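Local coordinates for protein cytochrome cL (Hyphomicrobium denitrificans, PDB 2D0W) that carries a heme, transfers electrons, and probably serves as the electron acceptor of methanol dehydrogenase in the periplasmic oxidation of methanol, at residues His63-Ile66 against Gly67-Lys70; Lys145-Ile149 against Lys150-Ala154; Gly18-Lys22 against Glu23-Thr27; Ile119-Ile122 against Arg123-Gln126. All coordinates share one frame; numbering follows the deposited sequence.

Overall arrangement
Along the chain the order is interaction 3, interaction 1, interaction 4, interaction 2, each closing before the next opens. Interactions 1, 2 and 4 form one connected patch: the centres of 1 and 4, and of 2 and 4, lie about 12 Å apart. Interaction 4, in the C-terminal part of helix 112-124, is its buried middle, while interactions 1 and 2 also touch directly, Ile66 meeting Ile149 and Phe147. Interaction 3 lies about 28 Å from interaction 1 between centres, on the opposite side of the chain's centre, and meets the other end of helix 112-124 at Leu112. The heme-ligand loop, helix 112-124 and helix 149-161 thus pack on one another.

Interaction 1: residues His63-Ile66 against Gly67-Lys70; sequences HGHI and GEGK. With ZN (zinc ion), chain C; HEM (protoporphyrin IX containing Fe), chain H.
His65 and Glu68, three residues apart, hold a zinc ion between them. The imidazole and carboxylate planes stand almost perpendicular, 86° apart, and Glu68 OE1 lies at the edge of the His65 ring, near its plane. The metal bridges this edge: His65 ND1 binds it at 1.9 Å and Glu68 OE1 at 1.8 Å. Both side chains reach inward because their CG atoms sit between the backbone N and carbonyl carbon (chi1 69° for His65, 75° for Glu68), and Glu68 bends again at chi2. Its other oxygen is used too: Glu68 OE2 takes the Ile66 backbone N on its syn lone pair at 2.9 Å, while Ile66 CG1 crosses close by at 3.2 Å from OE2. One oxygen is therefore fixed by metal and the other by the main chain, which limits rotation of the carboxylate. Gly64 begins a type I turn running to Gly67, and a beta carbon on it would run into Glu68 CD. The loop closes where Gly69 N donates to His63 O at 2.8 Å, coming from above the carbonyl plane. His63 reaches the heme through NE2, which binds the iron at 1.9 Å, and Pro73 O accepts from its ND1, which probably helps fix the rotation of the ring. Met103 supplies the other axial ligand. The histidine completes the CXXCH heme-binding motif with Cys59 and Cys62, the signature of c-type cytochromes, and the zinc-binding turn follows it directly.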
loop_
_atom_site.group_PDB
_atom_site.type_symbol
_atom_site.label_atom_id
_atom_site.label_comp_id
_atom_site.label_asym_id
_atom_site.label_seq_id
_atom_site.Cartn_x
_atom_site.Cartn_y
_atom_site.Cartn_z
ATOM N N HIS A 63 -3.006 -7.098 11.410
ATOM C CA HIS A 63 -3.875 -6.001 10.950
ATOM C C HIS A 63 -5.234 -6.547 10.446
ATOM O O HIS A 63 -6.195 -5.781 10.198
ATOM C CB HIS A 63 -3.132 -5.158 9.892
ATOM C CG HIS A 63 -2.022 -4.283 10.451
ATOM N ND1 HIS A 63 -2.265 -3.161 11.208
ATOM C CD2 HIS A 63 -0.678 -4.354 10.322
ATOM C CE1 HIS A 63 -1.137 -2.573 11.533
ATOM N NE2 HIS A 63 -0.141 -3.281 11.006
ATOM N N GLY A 64 -5.330 -7.877 10.311
ATOM C CA GLY A 64 -6.582 -8.519 9.935
ATOM C C GLY A 64 -6.619 -8.813 8.444
ATOM O O GLY A 64 -5.917 -8.140 7.657
ATOM N N HIS A 65 -7.419 -9.813 8.057
ATOM C CA HIS A 65 -7.366 -10.344 6.711
ATOM C C HIS A 65 -7.949 -9.339 5.751
ATOM O O HIS A 65 -7.567 -9.328 4.588
ATOM C CB HIS A 65 -8.084 -11.724 6.561
ATOM C CG HIS A 65 -9.576 -11.656 6.711
ATOM N ND1 HIS A 65 -10.178 -11.123 7.820
ATOM C CD2 HIS A 65 -10.585 -12.038 5.884
ATOM C CE1 HIS A 65 -11.492 -11.186 7.685
ATOM N NE2 HIS A 65 -11.764 -11.722 6.509
ATOM N N ILE A 66 -8.853 -8.490 6.225
ATOM C CA ILE A 66 -9.347 -7.360 5.406
ATOM C C ILE A 66 -8.917 -5.953 5.894
ATOM O O ILE A 66 -9.463 -4.951 5.451
ATOM C CB ILE A 66 -10.856 -7.491 5.014
ATOM C CG1 ILE A 66 -11.811 -7.408 6.243
ATOM C CG2 ILE A 66 -11.034 -8.793 4.287
ATOM C CD1 ILE A 66 -13.286 -7.077 5.858
ATOM N N GLY A 67 -7.904 -5.891 6.767
ATOM C CA GLY A 67 -7.433 -4.603 7.335
ATOM C C GLY A 67 -8.301 -4.090 8.488
ATOM O O GLY A 67 -8.182 -2.927 8.875
ATOM N N GLU A 68 -9.189 -4.949 9.002
ATOM C CA GLU A 68 -10.136 -4.598 10.080
ATOM C C GLU A 68 -9.490 -4.271 11.439
ATOM O O GLU A 68 -10.040 -3.498 12.235
ATOM C CB GLU A 68 -11.252 -5.686 10.193
ATOM C CG GLU A 68 -10.856 -7.042 10.870
ATOM C CD GLU A 68 -10.197 -8.078 9.918
ATOM O OE1 GLU A 68 -10.027 -9.278 10.282
ATOM O OE2 GLU A 68 -9.847 -7.721 8.784
ATOM N N GLY A 69 -8.309 -4.829 11.690
ATOM C CA GLY A 69 -7.561 -4.580 12.920
ATOM C C GLY A 69 -7.585 -5.888 13.673
ATOM O O GLY A 69 -8.551 -6.627 13.519
ATOM N N LYS A 70 -6.493 -6.202 14.370
ATOM C CA LYS A 70 -6.366 -7.328 15.316
ATOM C C LYS A 70 -5.437 -6.865 16.414
ATOM O O LYS A 70 -5.780 -5.941 17.146
ATOM C CB LYS A 70 -5.756 -8.565 14.691
ATOM C CG LYS A 70 -6.660 -9.357 13.835
ATOM C CD LYS A 70 -6.071 -10.735 13.760
ATOM C CE LYS A 70 -7.116 -11.697 13.328
ATOM N NZ LYS A 70 -6.804 -13.023 13.929
HETATM ZN ZN ZN C . -9.120 -10.490 9.309
HETATM C CHA HEM H . 0.968 0.259 12.651
HETATM C CHB HEM H . 1.017 -1.530 8.114
HETATM C CHC HEM H . 2.812 -5.805 9.619
HETATM C CHD HEM H . 1.589 -4.405 14.104
HETATM C C1A HEM H . 0.886 0.213 11.257
HETATM C C2A HEM H . 0.608 1.301 10.329
HETATM C C3A HEM H . 0.597 0.789 9.098
HETATM C C4A HEM H . 0.898 -0.635 9.161
HETATM C CMA HEM H . 0.313 1.543 7.758
HETATM C CAA HEM H . 0.298 2.763 10.723
HETATM C CBA HEM H . -1.217 2.821 10.987
HETATM C CGA HEM H . -1.715 4.242 11.223
HETATM O O1A HEM H . -0.990 5.214 10.898
HETATM O O2A HEM H . -2.845 4.384 11.748
HETATM C C1B HEM H . 1.555 -2.823 8.111
HETATM C C2B HEM H . 1.827 -3.730 6.990
HETATM C C3B HEM H . 2.358 -4.782 7.387
HETATM C C4B HEM H . 2.431 -4.780 8.815
HETATM C CMB HEM H . 1.413 -3.353 5.568
HETATM C CAB HEM H . 3.097 -5.805 6.509
HETATM C CBB HEM H . 4.027 -5.432 5.684
HETATM C C1C HEM H . 2.616 -5.817 10.983
HETATM C C2C HEM H . 3.063 -6.854 11.935
HETATM C C3C HEM H . 2.673 -6.488 13.141
HETATM C C4C HEM H . 2.081 -5.143 13.052
HETATM C CMC HEM H . 3.360 -8.265 11.452
HETATM C CAC HEM H . 2.561 -7.314 14.463
HETATM C CBC HEM H . 3.586 -8.060 14.773
HETATM C C1D HEM H . 1.404 -3.039 14.187
HETATM C C2D HEM H . 1.255 -2.264 15.405
HETATM C C3D HEM H . 1.074 -0.817 14.959
HETATM C C4D HEM H . 1.100 -0.839 13.510
HETATM C CMD HEM H . 1.289 -2.812 16.864
HETATM C CAD HEM H . 0.894 0.475 15.836
HETATM C CBD HEM H . 2.285 1.113 15.771
HETATM C CGD HEM H . 2.312 2.559 16.201
HETATM O O1D HEM H . 3.370 3.208 16.112
HETATM O O2D HEM H . 1.255 3.061 16.607
HETATM N NA HEM H . 1.035 -0.933 10.499
HETATM N NB HEM H . 1.894 -3.589 9.206
HETATM N NC HEM H . 2.070 -4.767 11.706
HETATM N ND HEM H . 1.281 -2.163 13.113
HETATM FE FE HEM H . 1.660 -2.840 11.105
#

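Interaction 2: residues Lys145-Ile149 against Lys150-Ala154; sequences KPFDI and KAWEA. With ZN (zinc ion), chain F.
Phe147 and Trp152 both place CG anti to the backbone N (chi1 179° in each), and this brings the phenyl ring against the root of the indole. Phe147 CZ touches Trp152 CB at 3.6 Å, and the two rings meet obliquely, their planes at 54°. Asp148 has a similar chi1, and its carboxylate swings back over the start of the helix as an N-cap. Lys150 N donates to Asp148 OD1 at 3.1 Å, meeting it from above the carboxylate plane. The lysine chain crosses the carboxylate at a slant, with Lys150 CE 3.3 Å from the same OD1, but its ammonium stops short of a salt bridge. Replacing Asp148 by an alanine would probably leave the Lys150 N-H without its capping acceptor and take a negative charge from the helix start. The first helical turns are closed by the backbone bonds from Trp152 N to Asp148 O and from Glu153 N to Ile149 O, the second at 2.8 Å. Ile149 and Glu153 run alongside each other in the same direction, so the isoleucine methyl CD1 comes within 3.4 Å of Glu153 OE1. That oxygen binds a zinc ion at 2.2 Å, and a water is a further ligand of the metal. The contact starts helix 149-161 after the loop from helix 138-143. Trp152 NE1 donates to Glu52 on helix 48-58, and the Phe147 and Trp152 rings both meet Trp121 of helix 112-124, so this turn seats the last helix against two others.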
loop_
_atom_site.group_PDB
_atom_site.type_symbol
_atom_site.label_atom_id
_atom_site.label_comp_id
_atom_site.label_asym_id
_atom_site.label_seq_id
_atom_site.Cartn_x
_atom_site.Cartn_y
_atom_site.Cartn_z
ATOM N N LYS A 145 -15.484 2.252 -4.633
ATOM C CA LYS A 145 -16.572 1.672 -3.819
ATOM C C LYS A 145 -15.990 1.022 -2.556
ATOM O O LYS A 145 -14.928 0.421 -2.625
ATOM C CB LYS A 145 -17.379 0.662 -4.642
ATOM C CG LYS A 145 -16.574 -0.067 -5.715
ATOM C CD LYS A 145 -15.938 -1.353 -5.189
ATOM C CE LYS A 145 -15.269 -2.184 -6.275
ATOM N NZ LYS A 145 -14.093 -1.470 -6.875
ATOM N N PRO A 146 -16.694 1.127 -1.407
ATOM C CA PRO A 146 -16.183 0.540 -0.177
ATOM C C PRO A 146 -15.874 -0.942 -0.447
ATOM O O PRO A 146 -16.636 -1.582 -1.178
ATOM C CB PRO A 146 -17.373 0.673 0.804
ATOM C CG PRO A 146 -18.597 0.917 -0.081
ATOM C CD PRO A 146 -18.022 1.757 -1.209
ATOM N N PHE A 147 -14.778 -1.482 0.121
ATOM C CA PHE A 147 -14.386 -2.876 -0.198
ATOM C C PHE A 147 -15.415 -3.823 0.417
ATOM O O PHE A 147 -15.782 -3.636 1.550
ATOM C CB PHE A 147 -12.993 -3.190 0.345
ATOM C CG PHE A 147 -12.513 -4.620 0.089
ATOM C CD1 PHE A 147 -12.392 -5.526 1.154
ATOM C CD2 PHE A 147 -12.132 -5.041 -1.198
ATOM C CE1 PHE A 147 -11.965 -6.832 0.960
ATOM C CE2 PHE A 147 -11.695 -6.356 -1.420
ATOM C CZ PHE A 147 -11.592 -7.250 -0.324
ATOM N N ASP A 148 -15.852 -4.812 -0.349
ATOM C CA ASP A 148 -16.733 -5.879 0.103
ATOM C C ASP A 148 -16.060 -7.205 -0.123
ATOM O O ASP A 148 -15.974 -7.662 -1.267
ATOM C CB ASP A 148 -18.028 -5.892 -0.712
ATOM C CG ASP A 148 -19.001 -6.957 -0.224
ATOM O OD1 ASP A 148 -18.717 -7.639 0.814
ATOM O OD2 ASP A 148 -20.052 -7.104 -0.863
ATOM N N ILE A 149 -15.584 -7.827 0.952
ATOM C CA ILE A 149 -14.879 -9.138 0.874
ATOM C C ILE A 149 -15.696 -10.250 0.188
ATOM O O ILE A 149 -15.130 -11.120 -0.482
ATOM C CB ILE A 149 -14.434 -9.620 2.269
ATOM C CG1 ILE A 149 -13.652 -10.971 2.199
ATOM C CG2 ILE A 149 -15.605 -9.735 3.162
ATOM C CD1 ILE A 149 -12.229 -10.890 1.566
ATOM N N LYS A 150 -17.015 -10.206 0.366
ATOM C CA LYS A 150 -17.941 -11.164 -0.246
ATOM C C LYS A 150 -17.896 -11.129 -1.761
ATOM O O LYS A 150 -17.681 -12.179 -2.396
ATOM C CB LYS A 150 -19.362 -10.933 0.236
ATOM C CG LYS A 150 -19.559 -11.197 1.732
ATOM C CD LYS A 150 -21.028 -10.867 2.146
ATOM C CE LYS A 150 -21.359 -9.363 1.909
ATOM N NZ LYS A 150 -22.612 -8.952 2.624
ATOM N N ALA A 151 -18.026 -9.929 -2.324
ATOM C CA ALA A 151 -17.867 -9.696 -3.757
ATOM C C ALA A 151 -16.483 -10.036 -4.271
ATOM O O ALA A 151 -16.364 -10.577 -5.360
ATOM C CB ALA A 151 -18.188 -8.233 -4.122
ATOM N N TRP A 152 -15.456 -9.693 -3.486
ATOM C CA TRP A 152 -14.072 -9.998 -3.792
ATOM C C TRP A 152 -13.831 -11.505 -3.913
ATOM O O TRP A 152 -13.133 -11.961 -4.828
ATOM C CB TRP A 152 -13.148 -9.441 -2.696
ATOM C CG TRP A 152 -11.627 -9.777 -2.966
ATOM C CD1 TRP A 152 -10.842 -10.719 -2.311
ATOM C CD2 TRP A 152 -10.769 -9.181 -3.966
ATOM N NE1 TRP A 152 -9.569 -10.725 -2.846
ATOM C CE2 TRP A 152 -9.498 -9.799 -3.855
ATOM C CE3 TRP A 152 -10.950 -8.182 -4.928
ATOM C CZ2 TRP A 152 -8.417 -9.442 -4.678
ATOM C CZ3 TRP A 152 -9.876 -7.828 -5.752
ATOM C CH2 TRP A 152 -8.618 -8.460 -5.616
ATOM N N GLU A 153 -14.345 -12.251 -2.941
ATOM C CA GLU A 153 -14.220 -13.713 -2.919
ATOM C C GLU A 153 -15.055 -14.397 -4.010
ATOM O O GLU A 153 -14.685 -15.466 -4.470
ATOM C CB GLU A 153 -14.634 -14.298 -1.568
ATOM C CG GLU A 153 -13.884 -13.799 -0.287
ATOM C CD GLU A 153 -12.413 -14.229 -0.186
ATOM O OE1 GLU A 153 -11.854 -14.189 0.955
ATOM O OE2 GLU A 153 -11.787 -14.577 -1.209
ATOM N N ALA A 154 -16.183 -13.793 -4.382
ATOM C CA ALA A 154 -17.080 -14.361 -5.396
ATOM C C ALA A 154 -16.679 -14.054 -6.842
ATOM O O ALA A 154 -16.782 -14.916 -7.718
ATOM C CB ALA A 154 -18.505 -13.898 -5.144
HETATM ZN ZN ZN F . -9.620 -14.411 0.875
HETATM O O HOH W 1 -8.681 -13.360 2.971
#

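Interaction 3: residues Gly18-Lys22 against Glu23-Thr27; sequences GQAPK and EGRDT
Lys22 and Arg25, which with Glu23 bury most of the surface here, cross one another over a loop that leaves helix 16-19. The ammonium of Lys22 sits over one face of the Arg25 guanidinium, with NZ 3.6 Å from NH2, although both groups should be positive. The arginine lies against the main chain. Arg25 NH1 donates to Pro21 O at 3.0 Å in a fairly straight bond (157° at the hydrogen), approaching from above the carbonyl plane. Ala20 O lies at the edge of the guanidinium, 3.1 Å from NH1. The aliphatic part of Arg25 follows the same path: CG rests 3.3 Å from Lys22 O and CD is 3.1 Å from Pro21 O. To lie there the side chain takes a nearly eclipsed chi1 of -12° and bends again at its next two torsions. Glu23 doubles back instead along the preceding backbone, its OE1 reaching 3.9 Å from Pro21 CB. Around this turn, Arg25 and Ala20 touch Leu112 of helix 112-124, and Gly24 is tied to Asp113 by its backbone. Lys22 and Glu23 are exposed and meet a crystal neighbour, so their poses may owe something to the lattice. Chemically, a cation is held by the neutral carbonyl of Pro21, with Ala20 O close by, while another cation rides on its face; a long, weak ion pair from Arg25 NH2 to Glu17 would offset only part of the charge, and surrounding solvent probably screens much of the remaining repulsion.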
loop_
_atom_site.group_PDB
_atom_site.type_symbol
_atom_site.label_atom_id
_atom_site.label_comp_id
_atom_site.label_asym_id
_atom_site.label_seq_id
_atom_site.Cartn_x
_atom_site.Cartn_y
_atom_site.Cartn_z
ATOM N N GLY A 18 19.952 1.128 0.267
ATOM C CA GLY A 18 20.806 0.253 1.035
ATOM C C GLY A 18 20.065 -0.950 1.567
ATOM O O GLY A 18 20.644 -2.032 1.681
ATOM N N GLN A 19 18.776 -0.763 1.869
ATOM C CA GLN A 19 18.001 -1.734 2.629
ATOM C C GLN A 19 17.037 -2.550 1.802
ATOM O O GLN A 19 16.831 -3.722 2.091
ATOM C CB GLN A 19 17.304 -1.069 3.832
ATOM C CG GLN A 19 18.236 -0.748 5.030
ATOM C CD GLN A 19 18.598 -1.982 5.872
ATOM O OE1 GLN A 19 17.730 -2.604 6.490
ATOM N NE2 GLN A 19 19.889 -2.320 5.908
ATOM N N ALA A 20 16.440 -1.943 0.780
ATOM C CA ALA A 20 15.575 -2.683 -0.142
ATOM C C ALA A 20 16.314 -3.842 -0.835
ATOM O O ALA A 20 17.504 -3.733 -1.122
ATOM C CB ALA A 20 15.013 -1.754 -1.143
ATOM N N PRO A 21 15.605 -4.973 -1.101
ATOM C CA PRO A 21 16.160 -6.062 -1.927
ATOM C C PRO A 21 16.807 -5.525 -3.201
ATOM O O PRO A 21 16.367 -4.500 -3.715
ATOM C CB PRO A 21 14.902 -6.858 -2.305
ATOM C CG PRO A 21 13.984 -6.654 -1.129
ATOM C CD PRO A 21 14.253 -5.278 -0.606
ATOM N N LYS A 22 17.825 -6.201 -3.734
ATOM C CA LYS A 22 18.416 -5.746 -5.020
ATOM C C LYS A 22 17.429 -5.858 -6.215
ATOM O O LYS A 22 17.427 -5.016 -7.119
ATOM C CB LYS A 22 19.746 -6.466 -5.339
ATOM C CG LYS A 22 21.001 -5.555 -5.326
ATOM C CD LYS A 22 21.176 -4.750 -4.013
ATOM C CE LYS A 22 21.888 -3.422 -4.191
ATOM N NZ LYS A 22 21.523 -2.674 -5.456
ATOM N N GLU A 23 16.600 -6.892 -6.211
ATOM C CA GLU A 23 15.679 -7.174 -7.302
ATOM C C GLU A 23 14.398 -6.371 -7.157
ATOM O O GLU A 23 14.068 -5.950 -6.067
ATOM C CB GLU A 23 15.331 -8.675 -7.322
ATOM C CG GLU A 23 16.559 -9.601 -7.300
ATOM C CD GLU A 23 17.215 -9.734 -5.912
ATOM O OE1 GLU A 23 16.633 -9.305 -4.858
ATOM O OE2 GLU A 23 18.349 -10.267 -5.891
ATOM N N GLY A 24 13.686 -6.151 -8.264
ATOM C CA GLY A 24 12.334 -5.593 -8.216
ATOM C C GLY A 24 12.304 -4.082 -8.074
ATOM O O GLY A 24 11.301 -3.509 -7.637
ATOM N N ARG A 25 13.397 -3.418 -8.447
ATOM C CA ARG A 25 13.410 -1.965 -8.452
ATOM C C ARG A 25 13.296 -1.414 -9.867
ATOM O O ARG A 25 12.917 -0.249 -10.067
ATOM C CB ARG A 25 14.660 -1.388 -7.752
ATOM C CG ARG A 25 15.445 -2.387 -6.983
ATOM C CD ARG A 25 15.906 -2.026 -5.592
ATOM N NE ARG A 25 17.053 -1.146 -5.590
ATOM C CZ ARG A 25 18.006 -1.112 -4.660
ATOM N NH1 ARG A 25 18.013 -1.951 -3.633
ATOM N NH2 ARG A 25 18.989 -0.228 -4.784
ATOM N N ASP A 26 13.673 -2.215 -10.852
ATOM C CA ASP A 26 13.776 -1.692 -12.211
ATOM C C ASP A 26 12.422 -1.766 -12.956
ATOM O O ASP A 26 12.351 -2.387 -14.013
ATOM C CB ASP A 26 14.900 -2.432 -12.998
ATOM C CG ASP A 26 15.021 -1.957 -14.468
ATOM O OD1 ASP A 26 14.743 -0.776 -14.762
ATOM O OD2 ASP A 26 15.390 -2.773 -15.344
ATOM N N THR A 27 11.352 -1.182 -12.409
ATOM C CA THR A 27 10.031 -1.239 -13.098
ATOM C C THR A 27 9.536 0.185 -13.316
ATOM O O THR A 27 9.937 1.107 -12.569
ATOM C CB THR A 27 8.943 -2.067 -12.330
ATOM O OG1 THR A 27 8.469 -1.298 -11.219
ATOM C CG2 THR A 27 9.488 -3.436 -11.838
#

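Interaction 4: residues Ile119-Ile122 against Arg123-Gln126; sequences IAWI and RHIQ
Trp121 and Ile125 make an i-to-i+4 contact in the buried C-terminal part of helix 112-124, with a methyl group set over an aromatic face. Ile125 CG2 stands above the indole toward its rim, 3.4 Å from Trp121 CE2. The same methyl lies 3.8 Å from the centroid of the six-membered ring, a CH-pi contact. It faces the ring because Ile125 puts CG1 near +60° (chi1 60°), which leaves CG2 beside the backbone N, while Trp121 has CG anti to its own N. Ile125 CG1 rests 3.2 Å from Ile122 O. His124, three residues on from Trp121, has its ring only 29° from the indole plane but slid aside, CD2 touching Trp121 CZ3 at 3.9 Å; Glu43 holds its ND1. Trp121 NE1 is buried without a polar partner. A leucine in place of Trp121 would probably open a gap over Ile125 CG2 and leave that methyl without an aromatic face. The turn is closed by Arg123 N bonding to Ile119 O at 2.9 Å, and by the corresponding bonds of His124 and Ile125. A water donates to Ile122 O at 2.6 Å and accepts from Gln126 NE2, linking the two residues. Arg123 makes a salt bridge with Asp88 at the start of helix 88-97 and donates to Asn85 O, and Ile122 touches the heme and Leu91 of that helix. Trp121 packs on Leu48 and Glu52 of helix 48-58, the pairing of first and last core helices familiar from class I cytochromes c, and Trp152 of helix 149-161 meets the Trp121 ring.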
loop_
_atom_site.group_PDB
_atom_site.type_symbol
_atom_site.label_atom_id
_atom_site.label_comp_id
_atom_site.label_asym_id
_atom_site.label_seq_id
_atom_site.Cartn_x
_atom_site.Cartn_y
_atom_site.Cartn_z
ATOM N N ILE A 119 0.724 -1.694 -1.216
ATOM C CA ILE A 119 0.066 -0.401 -0.883
ATOM C C ILE A 119 -1.271 -0.294 -1.696
ATOM O O ILE A 119 -2.301 0.117 -1.171
ATOM C CB ILE A 119 1.031 0.741 -1.170
ATOM C CG1 ILE A 119 2.125 0.798 -0.099
ATOM C CG2 ILE A 119 0.306 2.123 -1.290
ATOM C CD1 ILE A 119 3.351 1.729 -0.427
ATOM N N ALA A 120 -1.271 -0.707 -2.957
ATOM C CA ALA A 120 -2.510 -0.685 -3.769
ATOM C C ALA A 120 -3.577 -1.520 -3.113
ATOM O O ALA A 120 -4.757 -1.153 -3.120
ATOM C CB ALA A 120 -2.268 -1.204 -5.197
ATOM N N TRP A 121 -3.177 -2.653 -2.535
ATOM C CA TRP A 121 -4.157 -3.532 -1.814
ATOM C C TRP A 121 -4.692 -2.823 -0.594
ATOM O O TRP A 121 -5.886 -2.875 -0.347
ATOM C CB TRP A 121 -3.555 -4.877 -1.352
ATOM C CG TRP A 121 -4.538 -5.765 -0.614
ATOM C CD1 TRP A 121 -4.458 -6.207 0.694
ATOM C CD2 TRP A 121 -5.744 -6.299 -1.137
ATOM N NE1 TRP A 121 -5.544 -7.001 0.997
ATOM C CE2 TRP A 121 -6.349 -7.069 -0.113
ATOM C CE3 TRP A 121 -6.380 -6.212 -2.382
ATOM C CZ2 TRP A 121 -7.579 -7.738 -0.299
ATOM C CZ3 TRP A 121 -7.621 -6.877 -2.558
ATOM C CH2 TRP A 121 -8.188 -7.625 -1.514
ATOM N N ILE A 122 -3.787 -2.243 0.225
ATOM C CA ILE A 122 -4.209 -1.482 1.393
ATOM C C ILE A 122 -5.212 -0.375 1.041
ATOM O O ILE A 122 -6.206 -0.192 1.737
ATOM C CB ILE A 122 -2.986 -0.917 2.216
ATOM C CG1 ILE A 122 -2.149 -2.082 2.781
ATOM C CG2 ILE A 122 -3.477 0.084 3.301
ATOM C CD1 ILE A 122 -0.749 -1.620 3.293
ATOM N N ARG A 123 -4.970 0.360 -0.040
ATOM C CA ARG A 123 -5.947 1.375 -0.485
ATOM C C ARG A 123 -7.263 0.726 -0.883
ATOM O O ARG A 123 -8.354 1.281 -0.610
ATOM C CB ARG A 123 -5.412 2.223 -1.648
ATOM C CG ARG A 123 -4.062 2.975 -1.331
ATOM C CD ARG A 123 -4.203 3.706 -0.021
ATOM N NE ARG A 123 -3.081 4.614 0.132
ATOM C CZ ARG A 123 -2.754 5.256 1.244
ATOM N NH1 ARG A 123 -3.441 5.090 2.343
ATOM N NH2 ARG A 123 -1.705 6.062 1.229
ATOM N N HIS A 124 -7.173 -0.422 -1.552
ATOM C CA HIS A 124 -8.404 -1.100 -2.092
ATOM C C HIS A 124 -9.426 -1.602 -1.038
ATOM O O HIS A 124 -10.636 -1.673 -1.317
ATOM C CB HIS A 124 -8.032 -2.277 -3.009
ATOM C CG HIS A 124 -9.198 -2.807 -3.799
ATOM N ND1 HIS A 124 -9.753 -2.124 -4.865
ATOM C CD2 HIS A 124 -9.897 -3.956 -3.686
ATOM C CE1 HIS A 124 -10.762 -2.831 -5.359
ATOM N NE2 HIS A 124 -10.875 -3.941 -4.650
ATOM N N ILE A 125 -8.906 -1.999 0.126
ATOM C CA ILE A 125 -9.698 -2.529 1.250
ATOM C C ILE A 125 -10.398 -1.491 2.138
ATOM O O ILE A 125 -11.176 -1.867 3.034
ATOM C CB ILE A 125 -8.857 -3.553 2.148
ATOM C CG1 ILE A 125 -7.595 -2.928 2.776
ATOM C CG2 ILE A 125 -8.508 -4.850 1.358
ATOM C CD1 ILE A 125 -6.695 -3.976 3.502
ATOM N N GLN A 126 -10.129 -0.203 1.862
ATOM C CA GLN A 126 -10.839 0.943 2.435
ATOM C C GLN A 126 -12.349 0.778 2.306
ATOM O O GLN A 126 -12.851 0.402 1.275
ATOM C CB GLN A 126 -10.420 2.235 1.727
ATOM C CG GLN A 126 -10.999 3.514 2.327
ATOM C CD GLN A 126 -10.634 3.711 3.804
ATOM O OE1 GLN A 126 -11.422 4.273 4.572
ATOM N NE2 GLN A 126 -9.442 3.275 4.199
HETATM O O HOH W 2 -7.292 1.535 3.422
#